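Local atomic coordinates of putative succinylglutamate desuccinylase / aspartoacylase (Shewanella amazonensis, PDB entry 3FMC), a protein that probably acts as a zinc-dependent hydrolase of the succinylglutamate desuccinylase/aspartoacylase family. Residues C[46-49]-C[50-53]; C[53-56]-C[57-60]; C[251-254]-C[255-258]. All coordinates share one frame; numbering follows the deposited sequence.

From the N terminus, the chain first meets interaction 1, which leads from the preceding loop into helix 48-60, and then interaction 2, which continues that helix to its last residue; the two share Ile53. Interaction 3 follows almost two hundred residues later, in the first turns of helix 251-267. Each joins residues within a single helix or at its start, so each closes helical turns and no long loop, and none nests inside or crosses another. The two helices are nevertheless joined in space: Val52 and Ala51 of interaction 1 pack on Asp257 and Ala254, while Leu59 of interaction 2 meets Leu255 and Gln55 NE2 probably hydrogen-bonds Leu251 O.

Interaction 1: residues C[46-49]-C[50-53]; sequences EVQG and NAVI
Two torsions of Gln48 bring its amide back to the helix: CG leaves anti to the backbone N (chi1 176°), and the bend at chi2 (76°) then turns the chain so that OE1 comes within 3.5 Å of Ala51 CB. The residues form the start of helix 48-60, the helix of a beta-alpha-beta unit between strands 36-40 and 69-72 in a domain of the succinylglutamate desuccinylase/aspartoacylase family, probably a zinc hydrolase. Just ahead of it lies Glu46, which with His43 and His172 has an arrangement consistent with the zinc site expected of this family; Glu46 OE1 is held by Thr173 N.

Asn50 takes the opposite choice at chi1, with CG beside its backbone N and anti to the carbonyl carbon, which sends the amide back along Val47. There ND2 stands 4.1 Å from Val47 CB. The polar ends of both amides are fixed by other residues: Gln48 OE1 accepts from Asp250 N, while Asn50 bonds Asn41 through ND2 and Leu74 N through OD1, which fixes the rotation of its amide.

Backbone bonds open the helix. Asn50 N donates to Val47 O at 3.0 Å. Val52 N donates to Gln48 O at 2.9 Å, an i to i+4 bond. Ala51 also packs on Leu321 of the second subunit, besides Ala254 of its own chain. One turn on, Ile53 N bonds Gly49 O at 3.0 Å, and Ile53 CG1 lies 3.4 Å from Gly49 O.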
loop_
_atom_site.group_PDB
_atom_site.type_symbol
_atom_site.label_atom_id
_atom_site.label_comp_id
_atom_site.label_asym_id
_atom_site.label_seq_id
_atom_site.Cartn_x
_atom_site.Cartn_y
_atom_site.Cartn_z
ATOM N N GLU C 46 11.889 7.675 -9.150
ATOM C CA GLU C 46 12.981 8.604 -9.527
ATOM C C GLU C 46 13.234 8.552 -11.016
ATOM O O GLU C 46 14.322 8.239 -11.456
ATOM C CB GLU C 46 14.215 8.289 -8.656
ATOM C CG GLU C 46 13.903 8.440 -7.132
ATOM C CD GLU C 46 15.055 8.190 -6.233
ATOM O OE1 GLU C 46 16.203 7.978 -6.748
ATOM O OE2 GLU C 46 14.845 8.241 -4.968
ATOM N N VAL C 47 12.198 8.912 -11.766
ATOM C CA VAL C 47 12.161 8.701 -13.203
ATOM C C VAL C 47 12.966 9.699 -14.030
ATOM O O VAL C 47 13.264 9.421 -15.162
ATOM C CB VAL C 47 10.692 8.575 -13.720
ATOM C CG1 VAL C 47 10.005 7.293 -13.107
ATOM C CG2 VAL C 47 9.845 9.837 -13.458
ATOM N N GLN C 48 13.343 10.850 -13.465
ATOM C CA GLN C 48 14.072 11.836 -14.266
ATOM C C GLN C 48 15.391 11.302 -14.828
ATOM O O GLN C 48 15.861 11.745 -15.887
ATOM C CB GLN C 48 14.270 13.113 -13.434
ATOM C CG GLN C 48 15.131 14.218 -14.140
ATOM C CD GLN C 48 14.418 14.961 -15.207
ATOM O OE1 GLN C 48 13.440 14.493 -15.799
ATOM N NE2 GLN C 48 14.930 16.140 -15.508
ATOM N N GLY C 49 16.017 10.353 -14.134
ATOM C CA GLY C 49 17.243 9.742 -14.610
ATOM C C GLY C 49 17.125 9.093 -15.987
ATOM O O GLY C 49 18.109 9.035 -16.722
ATOM N N ASN C 50 15.933 8.629 -16.343
ATOM C CA ASN C 50 15.684 8.099 -17.689
ATOM C C ASN C 50 15.797 9.228 -18.729
ATOM O O ASN C 50 16.348 9.032 -19.845
ATOM C CB ASN C 50 14.297 7.449 -17.781
ATOM C CG ASN C 50 14.170 6.253 -16.838
ATOM O OD1 ASN C 50 15.012 5.384 -16.864
ATOM N ND2 ASN C 50 13.180 6.268 -15.953
ATOM N N ALA C 51 15.252 10.386 -18.373
ATOM C CA ALA C 51 15.284 11.568 -19.255
ATOM C C ALA C 51 16.729 12.017 -19.403
ATOM O O ALA C 51 17.144 12.473 -20.505
ATOM C CB ALA C 51 14.392 12.740 -18.667
ATOM N N VAL C 52 17.500 11.887 -18.327
ATOM C CA VAL C 52 18.943 12.245 -18.387
ATOM C C VAL C 52 19.714 11.287 -19.319
ATOM O O VAL C 52 20.548 11.709 -20.156
ATOM C CB VAL C 52 19.582 12.395 -16.981
ATOM C CG1 VAL C 52 21.092 12.643 -17.103
ATOM C CG2 VAL C 52 18.903 13.526 -16.167
ATOM N N ILE C 53 19.445 9.986 -19.194
ATOM C CA ILE C 53 20.071 8.986 -20.050
ATOM C C ILE C 53 19.663 9.231 -21.509
ATOM O O ILE C 53 20.511 9.206 -22.437
ATOM C CB ILE C 53 19.774 7.542 -19.563
ATOM C CG1 ILE C 53 20.586 7.251 -18.278
ATOM C CG2 ILE C 53 20.074 6.500 -20.630
ATOM C CD1 ILE C 53 20.400 5.820 -17.683
#

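Interaction 2: residues C[53-56]-C[57-60]; sequences IYQL and MKLL
Met57, present as selenomethionine, folds back over Ile53 one helical turn earlier. Its backbone N donates to Ile53 O at 2.8 Å, and because CG sits beside that N, the side chain sets out back along the preceding turn. The bend at chi3 (-54°) then swings the terminal methyl round, so that CE ends 3.9 Å from Ile53 CG2, an apolar contact made by the terminal methyl.

Lys58 turns to Tyr54. The aliphatic part of the lysine is bent at chi2 and chi3, which lays it over one ring face: CG stands 4.1 Å from the Tyr54 ring centroid, only 15° off the ring normal, and so makes a CH-pi contact. Further out, CD lies 4.0 Å from Tyr54 CZ and CE lies 3.9 Å from Tyr54 OH, so the chain passes over the CZ end of that face and on to the hydroxyl.

These turns complete helix 48-60 of the beta-alpha-beta unit and carry two differently used faces. Tyr54 packs on Leu332 of the second subunit, and Met57 and Lys58 pack on Tyr326 of that subunit, whereas Leu56 rests on Ile38, on Leu71 and on helix 251-267 of its own chain.

Leu59 N donates to Gln55 O, and Leu59 CG lies 3.5 Å from the same oxygen, Gln55 O; its side chain packs on Leu255 and Leu262 of helix 251-267. Leu60 N donates to Leu56 O at 2.8 Å, and the two leucine side chains cross obliquely, with Leu60 CD1 placed 3.9 Å from Leu56 CG.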
loop_
_atom_site.group_PDB
_atom_site.type_symbol
_atom_site.label_atom_id
_atom_site.label_comp_id
_atom_site.label_asym_id
_atom_site.label_seq_id
_atom_site.Cartn_x
_atom_site.Cartn_y
_atom_site.Cartn_z
ATOM N N ILE C 53 19.445 9.986 -19.194
ATOM C CA ILE C 53 20.071 8.986 -20.050
ATOM C C ILE C 53 19.663 9.231 -21.509
ATOM O O ILE C 53 20.511 9.206 -22.437
ATOM C CB ILE C 53 19.774 7.542 -19.563
ATOM C CG1 ILE C 53 20.586 7.251 -18.278
ATOM C CG2 ILE C 53 20.074 6.500 -20.630
ATOM C CD1 ILE C 53 20.400 5.820 -17.683
ATOM N N TYR C 54 18.393 9.522 -21.714
ATOM C CA TYR C 54 17.892 9.814 -23.047
ATOM C C TYR C 54 18.696 10.980 -23.676
ATOM O O TYR C 54 19.224 10.870 -24.773
ATOM C CB TYR C 54 16.420 10.196 -22.961
ATOM C CG TYR C 54 15.850 10.688 -24.267
ATOM C CD1 TYR C 54 15.550 9.784 -25.297
ATOM C CD2 TYR C 54 15.616 12.041 -24.484
ATOM C CE1 TYR C 54 15.055 10.213 -26.487
ATOM C CE2 TYR C 54 15.118 12.474 -25.682
ATOM C CZ TYR C 54 14.845 11.555 -26.686
ATOM O OH TYR C 54 14.313 11.981 -27.870
ATOM N N GLN C 55 18.737 12.108 -22.985
ATOM C CA GLN C 55 19.424 13.286 -23.516
ATOM C C GLN C 55 20.908 13.019 -23.706
ATOM O O GLN C 55 21.483 13.484 -24.701
ATOM C CB GLN C 55 19.215 14.510 -22.632
ATOM C CG GLN C 55 17.766 15.020 -22.534
ATOM C CD GLN C 55 17.281 15.700 -23.765
ATOM O OE1 GLN C 55 17.710 15.371 -24.851
ATOM N NE2 GLN C 55 16.339 16.586 -23.620
ATOM N N LEU C 56 21.528 12.282 -22.794
ATOM C CA LEU C 56 22.946 11.983 -22.887
ATOM C C LEU C 56 23.198 11.144 -24.139
ATOM O O LEU C 56 24.135 11.405 -24.913
ATOM C CB LEU C 56 23.458 11.283 -21.627
ATOM C CG LEU C 56 24.966 11.000 -21.517
ATOM C CD1 LEU C 56 25.793 12.338 -21.631
ATOM C CD2 LEU C 56 25.263 10.247 -20.207
HETATM N N MSE C 57 22.371 10.125 -24.362
HETATM C CA MSE C 57 22.563 9.313 -25.547
HETATM C C MSE C 57 22.382 10.135 -26.835
HETATM O O MSE C 57 23.132 9.941 -27.801
HETATM C CB MSE C 57 21.638 8.096 -25.524
HETATM C CG MSE C 57 22.045 7.140 -24.458
HETATM SE SE MSE C 57 21.049 5.432 -24.488
HETATM C CE MSE C 57 19.266 6.025 -24.451
ATOM N N LYS C 58 21.410 11.025 -26.867
ATOM C CA LYS C 58 21.192 11.876 -28.047
ATOM C C LYS C 58 22.427 12.742 -28.335
ATOM O O LYS C 58 22.800 12.946 -29.509
ATOM C CB LYS C 58 19.995 12.804 -27.869
ATOM C CG LYS C 58 18.669 12.123 -27.690
ATOM C CD LYS C 58 18.277 11.226 -28.809
ATOM C CE LYS C 58 17.657 11.901 -29.963
ATOM N NZ LYS C 58 17.074 10.789 -30.810
ATOM N N LEU C 59 23.030 13.268 -27.265
ATOM C CA LEU C 59 24.267 14.077 -27.387
ATOM C C LEU C 59 25.467 13.230 -27.803
ATOM O O LEU C 59 26.240 13.621 -28.674
ATOM C CB LEU C 59 24.569 14.774 -26.056
ATOM C CG LEU C 59 23.717 15.976 -25.698
ATOM C CD1 LEU C 59 23.900 16.386 -24.247
ATOM C CD2 LEU C 59 24.017 17.101 -26.633
ATOM N N LEU C 60 25.613 12.059 -27.186
ATOM C CA LEU C 60 26.739 11.171 -27.424
ATOM C C LEU C 60 26.816 10.737 -28.869
ATOM O O LEU C 60 27.899 10.467 -29.376
ATOM C CB LEU C 60 26.722 9.968 -26.527
ATOM C CG LEU C 60 27.222 10.233 -25.108
ATOM C CD1 LEU C 60 26.852 8.993 -24.254
ATOM C CD2 LEU C 60 28.730 10.548 -25.055
#

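Interaction 3: residues C[251-254]-C[255-258]; sequences LDDA and LEDA
Asp257 turns its carboxylate back to Asp253, one turn earlier on helix 251-267. Its CB lies 3.5 Å from Ala254 O. With chi1 at -60°, CG stands beside the backbone N and comes to 3.5 Å from Asp253 O, the carbonyl that also accepts Asp257 N at 3.2 Å. At the tip the oxygens part company: OD1 forms a salt bridge with Lys179, whereas OD2 is 2.6 Å from a water that also hydrogen-bonds Asp253 OD2 at 2.9 Å. The water thus bridges the two acids along one side of the helix. Asp257 OD2 also packs on Val52 and stands 3.4 Å from Asp253 O without bonding it.

In Asp253, chi1 of -159° sets CG roughly opposite the backbone N, bringing the carboxylate nearer the next turn. Its OD1 forms a salt bridge with Lys179 and its OD2 another with Arg248. In the conformer considered, Glu256 runs alongside Asp253 with the carboxylate planes 65° apart and OE2 4.1 Å from Asp253 OD1, again next to Lys179; a second conformer of Glu256 makes this detail doubtful.

Ala254 packs against Gln48 and Ala51, so the acids border the face docked on helix 48-60. Three carboxylates this close would probably disfavour one another; Lys179, which forms salt bridges with all three, and Arg248, which pairs with Asp253, probably offset some of that repulsion.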
loop_
_atom_site.group_PDB
_atom_site.type_symbol
_atom_site.label_atom_id
_atom_site.label_comp_id
_atom_site.label_asym_id
_atom_site.label_seq_id
_atom_site.Cartn_x
_atom_site.Cartn_y
_atom_site.Cartn_z
ATOM N N LEU C 251 12.443 17.258 -19.712
ATOM C CA LEU C 251 13.475 17.031 -20.745
ATOM C C LEU C 251 14.484 18.174 -20.854
ATOM O O LEU C 251 15.692 17.933 -20.942
ATOM C CB LEU C 251 12.832 16.693 -22.090
ATOM C CG LEU C 251 12.218 15.289 -22.138
ATOM C CD1 LEU C 251 11.293 15.157 -23.366
ATOM C CD2 LEU C 251 13.320 14.298 -22.157
ATOM N N ASP C 252 14.030 19.409 -20.734
ATOM C CA ASP C 252 14.981 20.525 -20.772
ATOM C C ASP C 252 15.934 20.484 -19.602
ATOM O O ASP C 252 17.147 20.717 -19.742
ATOM C CB ASP C 252 14.258 21.873 -20.722
ATOM C CG ASP C 252 13.581 22.224 -22.019
ATOM O OD1 ASP C 252 13.901 21.615 -23.053
ATOM O OD2 ASP C 252 12.730 23.126 -21.981
ATOM N N ASP C 253 15.392 20.216 -18.414
ATOM C CA ASP C 253 16.260 20.141 -17.240
ATOM C C ASP C 253 17.247 18.962 -17.364
ATOM O O ASP C 253 18.422 19.069 -17.008
ATOM C CB ASP C 253 15.401 20.034 -15.969
ATOM C CG ASP C 253 16.154 20.446 -14.724
ATOM O OD1 ASP C 253 16.984 21.371 -14.825
ATOM O OD2 ASP C 253 15.863 19.882 -13.644
ATOM N N ALA C 254 16.771 17.830 -17.888
ATOM C CA ALA C 254 17.615 16.644 -18.115
ATOM C C ALA C 254 18.775 16.930 -19.106
ATOM O O ALA C 254 19.863 16.352 -19.003
ATOM C CB ALA C 254 16.744 15.483 -18.618
ATOM N N LEU C 255 18.538 17.811 -20.067
ATOM C CA LEU C 255 19.598 18.226 -21.003
ATOM C C LEU C 255 20.743 18.907 -20.242
ATOM O O LEU C 255 21.923 18.623 -20.485
ATOM C CB LEU C 255 19.026 19.128 -22.093
ATOM C CG LEU C 255 20.001 19.475 -23.236
ATOM C CD1 LEU C 255 20.687 18.212 -23.917
ATOM C CD2 LEU C 255 19.226 20.375 -24.200
ATOM N N GLU C 256 20.408 19.812 -19.334
ATOM C CA GLU C 256 21.422 20.466 -18.495
ATOM C C GLU C 256 22.247 19.442 -17.729
ATOM O O GLU C 256 23.476 19.505 -17.683
ATOM C CB GLU C 256 20.758 21.457 -17.514
ATOM C CG GLU C 256 21.637 21.792 -16.299
ATOM C CD GLU C 256 21.048 22.858 -15.400
ATOM O OE1 GLU C 256 20.860 23.987 -15.892
ATOM O OE2 GLU C 256 20.820 22.576 -14.193
ATOM N N ASP C 257 21.571 18.466 -17.130
ATOM C CA ASP C 257 22.280 17.434 -16.383
ATOM C C ASP C 257 23.233 16.649 -17.315
ATOM O O ASP C 257 24.386 16.361 -16.975
ATOM C CB ASP C 257 21.280 16.443 -15.775
ATOM C CG ASP C 257 20.305 17.099 -14.835
ATOM O OD1 ASP C 257 20.655 18.130 -14.188
ATOM O OD2 ASP C 257 19.170 16.594 -14.737
ATOM N N ALA C 258 22.725 16.278 -18.482
ATOM C CA ALA C 258 23.532 15.517 -19.460
ATOM C C ALA C 258 24.772 16.327 -19.895
ATOM O O ALA C 258 25.873 15.775 -20.053
ATOM C CB ALA C 258 22.663 15.170 -20.664
HETATM O O HOH W 1 16.875 17.172 -13.585
#